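Long-range contacts in chitin elicitor-binding protein (Oryza sativa subsp. japonica, PDB 5JCD), which binds chitin oligosaccharides released from fungal cell walls and passes on the signal that starts the defence response of rice: residues N2-C13 against I130-K138; Y164-N175 against Q187-V195. All coordinates share one frame; numbering follows the deposited sequence.

Contact 1 ties the N-terminal residues 2-13 to the cysteine-rich segment 130-138, whereas contact 2 folds helix 168-174 onto strand 188-193 in the second LysM repeat. Their centres lie about 15 Å apart, and a salt bridge spans the boundary: Asp137 OD2 is 3.1 Å from Arg174 NH2. Beside it the Phe3 ring leans on the strand, with its CZ 3.5 Å from Asp190 CA. Both contacts come near residues implicated in chitin binding: the side chain of Pro131 is about 5 Å from that of Asn114, and that of Leu189 about 4 Å from that of Leu183. Bound N-acetylglucosamine, seen beside residues including the glycosylated Asn61, lies about 11 Å from the Leu171 side chain.

Contact 1 (N2-C13 against I130-K138)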
ATOM      1  N   ASN A   2       1.142  -8.221   7.595  1.00 65.44           N
ATOM      2  CA  ASN A   2       1.250  -7.543   6.310  1.00 49.53           C
ATOM      3  C   ASN A   2       0.512  -8.281   5.152  1.00 40.82           C
ATOM      4  O   ASN A   2      -0.601  -8.779   5.358  1.00 38.24           O
ATOM      5  CB  ASN A   2       2.767  -7.420   6.088  1.00 66.45           C
ATOM      6  CG  ASN A   2       3.183  -6.356   5.080  1.00 66.28           C
ATOM      7  OD1 ASN A   2       3.290  -6.672   3.893  1.00 58.00           O
ATOM      8  ND2 ASN A   2       3.524  -5.126   5.556  1.00 45.81           N
ATOM      9  N   PHE A   3       1.105  -8.373   3.958  1.00 40.44           N
ATOM     10  CA  PHE A   3       0.614  -9.322   2.943  1.00 32.02           C
ATOM     11  C   PHE A   3       1.586 -10.464   2.858  1.00 38.85           C
ATOM     12  O   PHE A   3       2.790 -10.288   2.935  1.00 38.79           O
ATOM     13  CB  PHE A   3       0.466  -8.728   1.535  1.00 32.09           C
ATOM     14  CG  PHE A   3      -0.639  -7.725   1.402  1.00 35.71           C
ATOM     15  CD1 PHE A   3      -1.561  -7.533   2.436  1.00 33.36           C
ATOM     16  CD2 PHE A   3      -0.759  -6.969   0.239  1.00 25.97           C
ATOM     17  CE1 PHE A   3      -2.562  -6.599   2.320  1.00 33.70           C
ATOM     18  CE2 PHE A   3      -1.769  -6.024   0.109  1.00 26.54           C
ATOM     19  CZ  PHE A   3      -2.670  -5.835   1.153  1.00 41.05           C
ATOM     20  N   THR A   4       1.036 -11.652   2.727  1.00 35.49           N
ATOM     21  CA  THR A   4       1.823 -12.854   2.620  1.00 36.82           C
ATOM     22  C   THR A   4       2.489 -13.026   1.223  1.00 47.34           C
ATOM     23  O   THR A   4       1.944 -12.616   0.204  1.00 34.74           O
ATOM     24  CB  THR A   4       0.891 -14.037   3.007  1.00 33.36           C
ATOM     25  OG1 THR A   4       1.081 -14.348   4.397  1.00 46.75           O
ATOM     26  CG2 THR A   4       1.076 -15.259   2.136  1.00 38.51           C
ATOM     27  N   CYS A   5       3.669 -13.639   1.191  1.00 44.07           N
ATOM     28  CA  CYS A   5       4.354 -13.948  -0.057  1.00 38.49           C
ATOM     29  C   CYS A   5       5.182 -15.208   0.140  1.00 41.32           C
ATOM     30  O   CYS A   5       5.977 -15.283   1.077  1.00 45.44           O
ATOM     31  CB  CYS A   5       5.271 -12.800  -0.487  1.00 34.83           C
ATOM     32  SG  CYS A   5       6.061 -13.054  -2.088  1.00 50.22           S
ATOM     33  N   ALA A   6       5.017 -16.177  -0.759  1.00 38.67           N
ATOM     34  CA  ALA A   6       5.586 -17.509  -0.570  1.00 41.28           C
ATOM     35  C   ALA A   6       6.688 -17.903  -1.571  1.00 46.45           C
ATOM     36  O   ALA A   6       7.173 -19.034  -1.534  1.00 40.79           O
ATOM     37  CB  ALA A   6       4.472 -18.537  -0.622  1.00 31.87           C
ATOM     38  N   VAL A   7       7.084 -16.975  -2.438  1.00 34.11           N
ATOM     39  CA  VAL A   7       8.112 -17.235  -3.434  1.00 39.07           C
ATOM     40  C   VAL A   7       9.499 -17.060  -2.849  1.00 46.30           C
ATOM     41  O   VAL A   7       9.639 -16.682  -1.685  1.00 41.93           O
ATOM     42  CB  VAL A   7       7.944 -16.315  -4.635  1.00 52.00           C
ATOM     43  CG1 VAL A   7       6.525 -16.481  -5.239  1.00 26.74           C
ATOM     44  CG2 VAL A   7       8.181 -14.888  -4.216  1.00 48.05           C
ATOM     45  N   ALA A   8      10.527 -17.311  -3.656  1.00 44.63           N
ATOM     46  CA  ALA A   8      11.894 -17.260  -3.152  1.00 40.82           C
ATOM     47  C   ALA A   8      12.237 -15.892  -2.591  1.00 44.44           C
ATOM     48  O   ALA A   8      11.976 -14.852  -3.214  1.00 42.78           O
ATOM     49  CB  ALA A   8      12.890 -17.629  -4.236  1.00 33.35           C
ATOM     50  N   SER A   9      12.839 -15.917  -1.411  1.00 34.17           N
ATOM     51  CA  SER A   9      13.289 -14.711  -0.748  1.00 39.17           C
ATOM     52  C   SER A   9      14.198 -13.918  -1.667  1.00 37.34           C
ATOM     53  O   SER A   9      15.049 -14.485  -2.343  1.00 32.98           O
ATOM     54  CB  SER A   9      14.020 -15.068   0.532  1.00 38.52           C
ATOM     55  OG  SER A   9      14.530 -13.897   1.132  1.00 56.38           O
ATOM     56  N   GLY A  10      14.003 -12.604  -1.694  1.00 39.43           N
ATOM     57  CA  GLY A  10      14.762 -11.738  -2.579  1.00 37.57           C
ATOM     58  C   GLY A  10      14.026 -11.466  -3.874  1.00 41.27           C
ATOM     59  O   GLY A  10      14.456 -10.639  -4.667  1.00 49.58           O
ATOM     60  N   THR A  11      12.901 -12.149  -4.091  1.00 42.75           N
ATOM     61  CA  THR A  11      12.096 -11.911  -5.291  1.00 41.83           C
ATOM     62  C   THR A  11      11.616 -10.467  -5.309  1.00 44.30           C
ATOM     63  O   THR A  11      11.136  -9.934  -4.314  1.00 40.30           O
ATOM     64  CB  THR A  11      10.860 -12.837  -5.358  1.00 37.51           C
ATOM     65  OG1 THR A  11      11.287 -14.197  -5.479  1.00 37.01           O
ATOM     66  CG2 THR A  11       9.949 -12.474  -6.552  1.00 28.87           C
ATOM     67  N   THR A  12      11.741  -9.850  -6.467  1.00 42.31           N
ATOM     68  CA  THR A  12      11.290  -8.505  -6.651  1.00 42.31           C
ATOM     69  C   THR A  12      10.231  -8.466  -7.752  1.00 41.24           C
ATOM     70  O   THR A  12      10.409  -9.109  -8.792  1.00 41.38           O
ATOM     71  CB  THR A  12      12.535  -7.607  -6.953  1.00 48.06           C
ATOM     72  OG1 THR A  12      12.861  -6.839  -5.783  1.00 48.78           O
ATOM     73  CG2 THR A  12      12.326  -6.707  -8.157  1.00 46.42           C
ATOM     74  N   CYS A  13       9.155  -7.703  -7.517  1.00 29.83           N
ATOM     75  CA  CYS A  13       8.093  -7.463  -8.507  1.00 32.48           C
ATOM     76  C   CYS A  13       7.483  -6.064  -8.314  1.00 37.35           C
ATOM     77  O   CYS A  13       7.867  -5.330  -7.409  1.00 38.82           O
ATOM     78  CB  CYS A  13       6.983  -8.540  -8.437  1.00 28.79           C
ATOM     79  SG  CYS A  13       6.024  -8.638  -6.844  1.00 32.77           S
ATOM     80  N   ILE A 130       9.025   2.575   5.870  1.00 45.45           N
ATOM     81  CA  ILE A 130       7.631   2.159   5.960  1.00 43.12           C
ATOM     82  C   ILE A 130       7.397   0.931   5.056  1.00 45.70           C
ATOM     83  O   ILE A 130       7.435   1.037   3.834  1.00 38.75           O
ATOM     84  CB  ILE A 130       6.695   3.312   5.531  1.00 39.44           C
ATOM     85  CG1 ILE A 130       7.025   4.602   6.296  1.00 39.12           C
ATOM     86  CG2 ILE A 130       5.235   2.923   5.687  1.00 36.34           C
ATOM     87  CD1 ILE A 130       6.889   4.495   7.819  1.00 38.11           C
ATOM     88  N   PRO A 131       7.148  -0.241   5.655  1.00 39.98           N
ATOM     89  CA  PRO A 131       6.959  -1.461   4.862  1.00 37.84           C
ATOM     90  C   PRO A 131       5.535  -1.628   4.317  1.00 32.83           C
ATOM     91  O   PRO A 131       4.785  -2.445   4.838  1.00 32.79           O
ATOM     92  CB  PRO A 131       7.221  -2.564   5.882  1.00 43.62           C
ATOM     93  CG  PRO A 131       6.708  -1.969   7.179  1.00 41.00           C
ATOM     94  CD  PRO A 131       7.026  -0.493   7.099  1.00 37.85           C
ATOM     95  N   LEU A 132       5.172  -0.886   3.278  1.00 35.16           N
ATOM     96  CA  LEU A 132       3.869  -1.086   2.624  1.00 34.73           C
ATOM     97  C   LEU A 132       3.656  -2.548   2.224  1.00 36.30           C
ATOM     98  O   LEU A 132       4.574  -3.224   1.718  1.00 38.67           O
ATOM     99  CB  LEU A 132       3.757  -0.189   1.394  1.00 30.18           C
ATOM    100  CG  LEU A 132       4.027   1.289   1.687  1.00 28.57           C
ATOM    101  CD1 LEU A 132       4.101   2.078   0.414  1.00 31.29           C
ATOM    102  CD2 LEU A 132       2.909   1.840   2.579  1.00 35.31           C
ATOM    103  N   PRO A 133       2.446  -3.052   2.465  1.00 32.49           N
ATOM    104  CA  PRO A 133       2.177  -4.468   2.217  1.00 28.69           C
ATOM    105  C   PRO A 133       2.070  -4.815   0.723  1.00 37.88           C
ATOM    106  O   PRO A 133       1.468  -4.093  -0.081  1.00 30.38           O
ATOM    107  CB  PRO A 133       0.841  -4.686   2.929  1.00 25.25           C
ATOM    108  CG  PRO A 133       0.160  -3.364   2.819  1.00 23.62           C
ATOM    109  CD  PRO A 133       1.230  -2.311   2.838  1.00 33.54           C
ATOM    110  N   CYS A 134       2.656  -5.947   0.366  1.00 33.23           N
ATOM    111  CA  CYS A 134       2.676  -6.376  -1.015  1.00 28.89           C
ATOM    112  C   CYS A 134       2.983  -7.853  -1.077  1.00 33.06           C
ATOM    113  O   CYS A 134       3.194  -8.497  -0.056  1.00 29.48           O
ATOM    114  CB  CYS A 134       3.727  -5.588  -1.825  1.00 23.36           C
ATOM    115  SG  CYS A 134       5.454  -5.729  -1.246  1.00 32.09           S
ATOM    116  N   SER A 135       2.993  -8.377  -2.295  1.00 29.75           N
ATOM    117  CA  SER A 135       3.360  -9.759  -2.534  1.00 37.23           C
ATOM    118  C   SER A 135       3.747  -9.902  -3.983  1.00 37.56           C
ATOM    119  O   SER A 135       3.384  -9.062  -4.824  1.00 33.50           O
ATOM    120  CB  SER A 135       2.194 -10.697  -2.232  1.00 36.95           C
ATOM    121  OG  SER A 135       2.556 -12.050  -2.465  1.00 34.17           O
ATOM    122  N   CYS A 136       4.455 -10.978  -4.285  1.00 34.35           N
ATOM    123  CA  CYS A 136       4.710 -11.303  -5.674  1.00 42.02           C
ATOM    124  C   CYS A 136       4.103 -12.678  -6.004  1.00 40.38           C
ATOM    125  O   CYS A 136       4.423 -13.253  -7.041  1.00 37.33           O
ATOM    126  CB  CYS A 136       6.209 -11.275  -5.969  1.00 36.12           C
ATOM    127  SG  CYS A 136       7.092  -9.722  -5.515  1.00 41.09           S
ATOM    128  N   ASP A 137       3.255 -13.215  -5.118  1.00 32.34           N
ATOM    129  CA  ASP A 137       2.617 -14.520  -5.351  1.00 29.56           C
ATOM    130  C   ASP A 137       1.794 -14.409  -6.606  1.00 36.58           C
ATOM    131  O   ASP A 137       1.214 -13.360  -6.871  1.00 37.08           O
ATOM    132  CB  ASP A 137       1.647 -14.916  -4.231  1.00 30.68           C
ATOM    133  CG  ASP A 137       2.340 -15.328  -2.942  1.00 40.13           C
ATOM    134  OD1 ASP A 137       3.494 -15.803  -2.992  1.00 45.43           O
ATOM    135  OD2 ASP A 137       1.717 -15.159  -1.870  1.00 43.99           O
ATOM    136  N   LYS A 138       1.753 -15.491  -7.376  1.00 40.75           N
ATOM    137  CA  LYS A 138       0.815 -15.622  -8.481  1.00 45.74           C
ATOM    138  C   LYS A 138      -0.590 -15.936  -7.944  1.00 44.03           C
ATOM    139  O   LYS A 138      -0.762 -16.331  -6.783  1.00 34.63           O
ATOM    140  CB  LYS A 138       1.281 -16.733  -9.419  1.00 50.32           C
ATOM    141  CG  LYS A 138       2.510 -16.342 -10.255  1.00 47.53           C
ATOM    142  CD  LYS A 138       3.114 -17.517 -11.012  1.00 42.83           C
ATOM    143  CE  LYS A 138       4.438 -17.106 -11.687  1.00 53.67           C
ATOM    144  NZ  LYS A 138       4.372 -16.963 -13.175  1.00 66.23           N
TER
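The ring of Phe3 lies against Pro133 where the N-terminal segment meets the Cys-X-Cys motif Cys134-Cys136, part of the disulfide-linked region of this LysM ectodomain, which the Cys5-Cys72 and Cys134-Cys70 bonds also support. Pro133 CB sits over the ring centre, 3.7 Å from the centroid, a CH-pi contact that suits a proline CB set over a flat aromatic face. Next door, the side chain of Asn2 crosses Pro133 at about a right angle. With CG anti to the backbone N (chi1 -160°), its ND2 reaches Pro131 O at 3.0 Å, the acceptor lying close to the amide plane. Its OD1 takes Phe3 N at 2.8 Å, the donor coming from above the carbonyl plane, and the two bonds restrain the amide's rotation. A leucine here, lacking both polar ends, would probably leave Pro131 O without this donor and Phe3 N without this acceptor. Farther along, the hydroxyl of Ser135 works both ways: OG donates to a lone pair of Thr4 O (2.8 Å) and accepts from Asp137 N in an ST turn. Ala6 N meets the syn lone pair of Asp137 OD1 at 2.7 Å, almost straight (174°), while OD2 is held by Arg174. Next to Asp137 the disulfide joins Cys13 SG to Cys136 SG at 2.0 Å, with a chi3 of -94°.

Contact 2 (Y164-N175 against Q187-V195); sequences YGVTESTLLTRN and QILDVPLPV
Arg174 and Asp190 form a salt bridge in which two guanidinium nitrogens converge on one oxygen: NE lies 3.0 Å and NH2 3.2 Å from Asp190 OD2. The oxygen sits at the edge of the guanidinium, near its plane, yet NE comes from above the carboxylate, and the two groups stand 88° apart. A bend at chi2 (66°) brings the long arginine chain round to this position. Asp190 OD1 is held by His146 ND1. Arg174 NH2 also bridges to Asp137 OD2, and one guanidinium serving two carboxylates would be expected to lessen the cost of burying Asp190. Asn175 then docks the end of the helix on the strand backbone, as an amide can by both donating and accepting: its OD1 takes Asp190 N at 2.7 Å, while ND2 gives to Leu171 O and, from above the carbonyl plane, to Asp190 O at 2.9 Å. The amide and the Asp190 carboxylate are steeply inclined.

Away from this polar end the contact turns apolar. Branched leucine and valine side chains fill the interface, with Leu171 CD1 4.0 Å from Val191 CG2 and Leu171 CD2 beside Leu189 CD1. The other branch of Val191, CG1, touches Tyr164 CB at 3.8 Å, the side chains crossing at about a right angle. Thr170 and Pro192 slide past each other in opposite directions, CG2 against CG, and Pro194 CD meets Val166 CG2. Gly165, whose positive phi a glycine adopts easily, ends helix 157-163 in a Schellman motif.

This is the beta-alpha-alpha-beta LysM fold: helix 168-174 crosses strand 188-193 at 130°, Leu171 also packs on helix 157-163, and strand 145-150 pairs antiparallel with strand 188-193.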
ATOM      1  N   TYR A 164     -12.319  -4.685  -9.769  1.00 38.81           N
ATOM      2  CA  TYR A 164     -10.930  -4.982 -10.102  1.00 45.92           C
ATOM      3  C   TYR A 164     -10.776  -6.191 -11.010  1.00 42.45           C
ATOM      4  O   TYR A 164      -9.681  -6.752 -11.124  1.00 38.56           O
ATOM      5  CB  TYR A 164     -10.048  -5.074  -8.841  1.00 39.90           C
ATOM      6  CG  TYR A 164      -9.894  -3.700  -8.229  1.00 41.78           C
ATOM      7  CD1 TYR A 164      -9.207  -2.697  -8.914  1.00 34.13           C
ATOM      8  CD2 TYR A 164     -10.467  -3.384  -6.992  1.00 29.70           C
ATOM      9  CE1 TYR A 164      -9.093  -1.421  -8.384  1.00 34.93           C
ATOM     10  CE2 TYR A 164     -10.344  -2.105  -6.446  1.00 28.83           C
ATOM     11  CZ  TYR A 164      -9.661  -1.137  -7.145  1.00 35.65           C
ATOM     12  OH  TYR A 164      -9.554   0.122  -6.624  1.00 40.94           O
ATOM     13  N   GLY A 165     -11.883  -6.592 -11.634  1.00 42.29           N
ATOM     14  CA  GLY A 165     -11.866  -7.646 -12.645  1.00 44.11           C
ATOM     15  C   GLY A 165     -11.355  -8.926 -12.032  1.00 48.43           C
ATOM     16  O   GLY A 165     -10.547  -9.659 -12.597  1.00 56.66           O
ATOM     17  N   VAL A 166     -11.832  -9.171 -10.830  1.00 39.90           N
ATOM     18  CA  VAL A 166     -11.430 -10.323 -10.083  1.00 43.94           C
ATOM     19  C   VAL A 166     -12.673 -11.050  -9.604  1.00 45.46           C
ATOM     20  O   VAL A 166     -13.740 -10.459  -9.461  1.00 53.08           O
ATOM     21  CB  VAL A 166     -10.483  -9.883  -8.937  1.00 51.09           C
ATOM     22  CG1 VAL A 166     -10.769 -10.593  -7.635  1.00 42.58           C
ATOM     23  CG2 VAL A 166      -9.041 -10.048  -9.368  1.00 46.51           C
ATOM     24  N   THR A 167     -12.551 -12.356  -9.450  1.00 48.51           N
ATOM     25  CA  THR A 167     -13.621 -13.154  -8.884  1.00 53.28           C
ATOM     26  C   THR A 167     -13.764 -12.896  -7.380  1.00 47.13           C
ATOM     27  O   THR A 167     -12.765 -12.755  -6.665  1.00 45.45           O
ATOM     28  CB  THR A 167     -13.374 -14.650  -9.185  1.00 56.52           C
ATOM     29  OG1 THR A 167     -14.291 -15.071 -10.201  1.00 60.39           O
ATOM     30  CG2 THR A 167     -13.606 -15.498  -7.980  1.00 46.36           C
ATOM     31  N   GLU A 168     -15.004 -12.847  -6.903  1.00 39.11           N
ATOM     32  CA  GLU A 168     -15.245 -12.624  -5.487  1.00 39.68           C
ATOM     33  C   GLU A 168     -14.581 -13.683  -4.592  1.00 44.50           C
ATOM     34  O   GLU A 168     -13.964 -13.334  -3.581  1.00 44.41           O
ATOM     35  CB  GLU A 168     -16.751 -12.520  -5.184  1.00 34.37           C
ATOM     36  CG  GLU A 168     -17.017 -12.234  -3.711  1.00 42.61           C
ATOM     37  CD  GLU A 168     -18.474 -12.030  -3.359  1.00 53.19           C
ATOM     38  OE1 GLU A 168     -19.323 -11.966  -4.274  1.00 56.72           O
ATOM     39  OE2 GLU A 168     -18.764 -11.904  -2.145  1.00 54.15           O
ATOM     40  N   SER A 169     -14.643 -14.958  -4.975  1.00 41.95           N
ATOM     41  CA  SER A 169     -14.020 -16.011  -4.157  1.00 46.60           C
ATOM     42  C   SER A 169     -12.503 -15.891  -4.137  1.00 41.86           C
ATOM     43  O   SER A 169     -11.857 -16.204  -3.123  1.00 40.64           O
ATOM     44  CB  SER A 169     -14.469 -17.421  -4.569  1.00 51.83           C
ATOM     45  OG  SER A 169     -14.274 -17.638  -5.944  1.00 62.42           O
ATOM     46  N   THR A 170     -11.932 -15.497  -5.271  1.00 35.13           N
ATOM     47  CA  THR A 170     -10.512 -15.153  -5.317  1.00 44.69           C
ATOM     48  C   THR A 170     -10.199 -14.065  -4.275  1.00 45.45           C
ATOM     49  O   THR A 170      -9.245 -14.167  -3.501  1.00 40.16           O
ATOM     50  CB  THR A 170     -10.086 -14.662  -6.720  1.00 47.92           C
ATOM     51  OG1 THR A 170     -10.086 -15.757  -7.646  1.00 60.93           O
ATOM     52  CG2 THR A 170      -8.708 -14.077  -6.672  1.00 34.79           C
ATOM     53  N   LEU A 171     -11.018 -13.022  -4.251  1.00 45.64           N
ATOM     54  CA  LEU A 171     -10.801 -11.947  -3.298  1.00 40.84           C
ATOM     55  C   LEU A 171     -10.917 -12.522  -1.891  1.00 37.18           C
ATOM     56  O   LEU A 171     -10.080 -12.248  -1.043  1.00 34.71           O
ATOM     57  CB  LEU A 171     -11.795 -10.802  -3.515  1.00 35.04           C
ATOM     58  CG  LEU A 171     -11.524  -9.505  -2.732  1.00 40.36           C
ATOM     59  CD1 LEU A 171     -10.184  -8.939  -3.174  1.00 31.37           C
ATOM     60  CD2 LEU A 171     -12.633  -8.468  -2.962  1.00 29.13           C
ATOM     61  N   LEU A 172     -11.925 -13.367  -1.678  1.00 43.83           N
ATOM     62  CA  LEU A 172     -12.208 -13.965  -0.367  1.00 37.86           C
ATOM     63  C   LEU A 172     -11.174 -14.971   0.116  1.00 43.29           C
ATOM     64  O   LEU A 172     -10.796 -14.950   1.285  1.00 45.79           O
ATOM     65  CB  LEU A 172     -13.591 -14.621  -0.370  1.00 43.35           C
ATOM     66  CG  LEU A 172     -14.706 -13.584  -0.522  1.00 45.35           C
ATOM     67  CD1 LEU A 172     -16.097 -14.195  -0.763  1.00 40.84           C
ATOM     68  CD2 LEU A 172     -14.689 -12.605   0.641  1.00 45.55           C
ATOM     69  N   THR A 173     -10.681 -15.831  -0.771  1.00 43.44           N
ATOM     70  CA  THR A 173      -9.680 -16.812  -0.339  1.00 41.80           C
ATOM     71  C   THR A 173      -8.325 -16.150  -0.131  1.00 35.01           C
ATOM     72  O   THR A 173      -7.590 -16.479   0.791  1.00 37.95           O
ATOM     73  CB  THR A 173      -9.529 -17.983  -1.332  1.00 45.58           C
ATOM     74  OG1 THR A 173      -9.010 -17.495  -2.572  1.00 62.51           O
ATOM     75  CG2 THR A 173     -10.872 -18.661  -1.567  1.00 36.59           C
ATOM     76  N   ARG A 174      -7.973 -15.251  -1.037  1.00 33.14           N
ATOM     77  CA  ARG A 174      -6.720 -14.527  -0.927  1.00 37.56           C
ATOM     78  C   ARG A 174      -6.677 -13.769   0.399  1.00 39.50           C
ATOM     79  O   ARG A 174      -5.640 -13.669   1.041  1.00 39.48           O
ATOM     80  CB  ARG A 174      -6.557 -13.561  -2.110  1.00 40.77           C
ATOM     81  CG  ARG A 174      -5.251 -12.794  -2.118  1.00 37.48           C
ATOM     82  CD  ARG A 174      -4.087 -13.728  -2.331  1.00 35.03           C
ATOM     83  NE  ARG A 174      -2.825 -13.136  -1.919  1.00 32.27           N
ATOM     84  CZ  ARG A 174      -1.662 -13.773  -1.942  1.00 35.95           C
ATOM     85  NH1 ARG A 174      -1.598 -15.027  -2.370  1.00 41.90           N
ATOM     86  NH2 ARG A 174      -0.560 -13.149  -1.546  1.00 37.31           N
ATOM     87  N   ASN A 175      -7.809 -13.229   0.831  1.00 38.56           N
ATOM     88  CA  ASN A 175      -7.763 -12.471   2.064  1.00 34.54           C
ATOM     89  C   ASN A 175      -8.267 -13.187   3.307  1.00 36.71           C
ATOM     90  O   ASN A 175      -8.444 -12.560   4.341  1.00 40.87           O
ATOM     91  CB  ASN A 175      -8.458 -11.135   1.858  1.00 38.06           C
ATOM     92  CG  ASN A 175      -7.675 -10.235   0.919  1.00 37.38           C
ATOM     93  OD1 ASN A 175      -6.710  -9.607   1.339  1.00 32.55           O
ATOM     94  ND2 ASN A 175      -8.089 -10.167  -0.354  1.00 33.72           N
ATOM     95  N   GLN A 187     -10.624  -1.927   6.612  1.00 21.92           N
ATOM     96  CA  GLN A 187      -9.946  -3.209   6.436  1.00 35.47           C
ATOM     97  C   GLN A 187      -9.088  -3.174   5.157  1.00 32.16           C
ATOM     98  O   GLN A 187      -9.538  -2.746   4.099  1.00 32.85           O
ATOM     99  CB  GLN A 187     -10.962  -4.344   6.301  1.00 30.92           C
ATOM    100  CG  GLN A 187     -10.327  -5.733   6.269  1.00 34.42           C
ATOM    101  CD  GLN A 187     -11.357  -6.847   6.461  1.00 37.92           C
ATOM    102  OE1 GLN A 187     -12.546  -6.582   6.671  1.00 39.63           O
ATOM    103  NE2 GLN A 187     -10.902  -8.093   6.409  1.00 33.38           N
ATOM    104  N   ILE A 188      -7.860  -3.639   5.277  1.00 36.16           N
ATOM    105  CA  ILE A 188      -6.920  -3.649   4.182  1.00 38.40           C
ATOM    106  C   ILE A 188      -6.967  -4.967   3.418  1.00 38.21           C
ATOM    107  O   ILE A 188      -6.650  -6.013   3.964  1.00 37.78           O
ATOM    108  CB  ILE A 188      -5.492  -3.452   4.702  1.00 35.88           C
ATOM    109  CG1 ILE A 188      -5.420  -2.202   5.588  1.00 34.63           C
ATOM    110  CG2 ILE A 188      -4.517  -3.396   3.548  1.00 26.12           C
ATOM    111  CD1 ILE A 188      -5.810  -0.916   4.896  1.00 22.71           C
ATOM    112  N   LEU A 189      -7.330  -4.898   2.145  1.00 33.49           N
ATOM    113  CA  LEU A 189      -7.403  -6.081   1.306  1.00 29.61           C
ATOM    114  C   LEU A 189      -6.223  -6.162   0.311  1.00 29.15           C
ATOM    115  O   LEU A 189      -5.798  -5.160  -0.260  1.00 31.83           O
ATOM    116  CB  LEU A 189      -8.730  -6.065   0.530  1.00 33.80           C
ATOM    117  CG  LEU A 189     -10.058  -6.133   1.305  1.00 40.25           C
ATOM    118  CD1 LEU A 189     -11.257  -6.206   0.360  1.00 42.26           C
ATOM    119  CD2 LEU A 189     -10.087  -7.339   2.204  1.00 35.90           C
ATOM    120  N   ASP A 190      -5.743  -7.380   0.094  1.00 31.59           N
ATOM    121  CA  ASP A 190      -4.757  -7.713  -0.928  1.00 30.52           C
ATOM    122  C   ASP A 190      -5.534  -8.122  -2.174  1.00 33.78           C
ATOM    123  O   ASP A 190      -6.095  -9.204  -2.223  1.00 30.71           O
ATOM    124  CB  ASP A 190      -3.874  -8.876  -0.461  1.00 22.15           C
ATOM    125  CG  ASP A 190      -2.895  -9.386  -1.553  1.00 40.76           C
ATOM    126  OD1 ASP A 190      -2.904  -8.870  -2.691  1.00 32.85           O
ATOM    127  OD2 ASP A 190      -2.125 -10.330  -1.267  1.00 39.76           O
ATOM    128  N   VAL A 191      -5.579  -7.233  -3.161  1.00 32.93           N
ATOM    129  CA  VAL A 191      -6.316  -7.476  -4.398  1.00 32.38           C
ATOM    130  C   VAL A 191      -5.402  -7.916  -5.550  1.00 33.95           C
ATOM    131  O   VAL A 191      -4.574  -7.135  -6.025  1.00 32.31           O
ATOM    132  CB  VAL A 191      -7.056  -6.208  -4.814  1.00 31.50           C
ATOM    133  CG1 VAL A 191      -7.984  -6.504  -5.961  1.00 33.89           C
ATOM    134  CG2 VAL A 191      -7.857  -5.690  -3.645  1.00 30.44           C
ATOM    135  N   PRO A 192      -5.512  -9.179  -5.977  1.00 35.11           N
ATOM    136  CA  PRO A 192      -4.620  -9.615  -7.059  1.00 38.71           C
ATOM    137  C   PRO A 192      -5.121  -9.217  -8.460  1.00 39.54           C
ATOM    138  O   PRO A 192      -5.894  -9.944  -9.074  1.00 34.62           O
ATOM    139  CB  PRO A 192      -4.599 -11.142  -6.902  1.00 35.39           C
ATOM    140  CG  PRO A 192      -5.785 -11.486  -6.056  1.00 33.41           C
ATOM    141  CD  PRO A 192      -6.448 -10.236  -5.578  1.00 31.95           C
ATOM    142  N   LEU A 193      -4.673  -8.066  -8.950  1.00 40.36           N
ATOM    143  CA  LEU A 193      -5.069  -7.580 -10.269  1.00 33.87           C
ATOM    144  C   LEU A 193      -4.532  -8.492 -11.362  1.00 41.75           C
ATOM    145  O   LEU A 193      -3.307  -8.698 -11.466  1.00 37.74           O
ATOM    146  CB  LEU A 193      -4.587  -6.140 -10.518  1.00 31.19           C
ATOM    147  CG  LEU A 193      -5.323  -4.945  -9.930  1.00 43.41           C
ATOM    148  CD1 LEU A 193      -5.825  -5.201  -8.529  1.00 42.68           C
ATOM    149  CD2 LEU A 193      -4.433  -3.711  -9.980  1.00 39.74           C
ATOM    150  N   PRO A 194      -5.455  -9.030 -12.182  1.00 42.76           N
ATOM    151  CA  PRO A 194      -5.224  -9.989 -13.268  1.00 49.08           C
ATOM    152  C   PRO A 194      -4.150  -9.463 -14.198  1.00 58.26           C
ATOM    153  O   PRO A 194      -3.368 -10.244 -14.745  1.00 70.68           O
ATOM    154  CB  PRO A 194      -6.559 -10.049 -14.014  1.00 51.51           C
ATOM    155  CG  PRO A 194      -7.505  -9.201 -13.277  1.00 51.41           C
ATOM    156  CD  PRO A 194      -6.872  -8.653 -12.052  1.00 47.45           C
ATOM    157  N   VAL A 195      -4.143  -8.143 -14.366  1.00 54.86           N
ATOM    158  CA  VAL A 195      -3.133  -7.438 -15.148  1.00 71.18           C
ATOM    159  C   VAL A 195      -1.707  -7.990 -14.964  1.00 72.84           C
ATOM    160  O   VAL A 195      -1.276  -8.914 -15.665  1.00 68.29           O
ATOM    161  CB  VAL A 195      -3.149  -5.920 -14.818  1.00 88.67           C
TER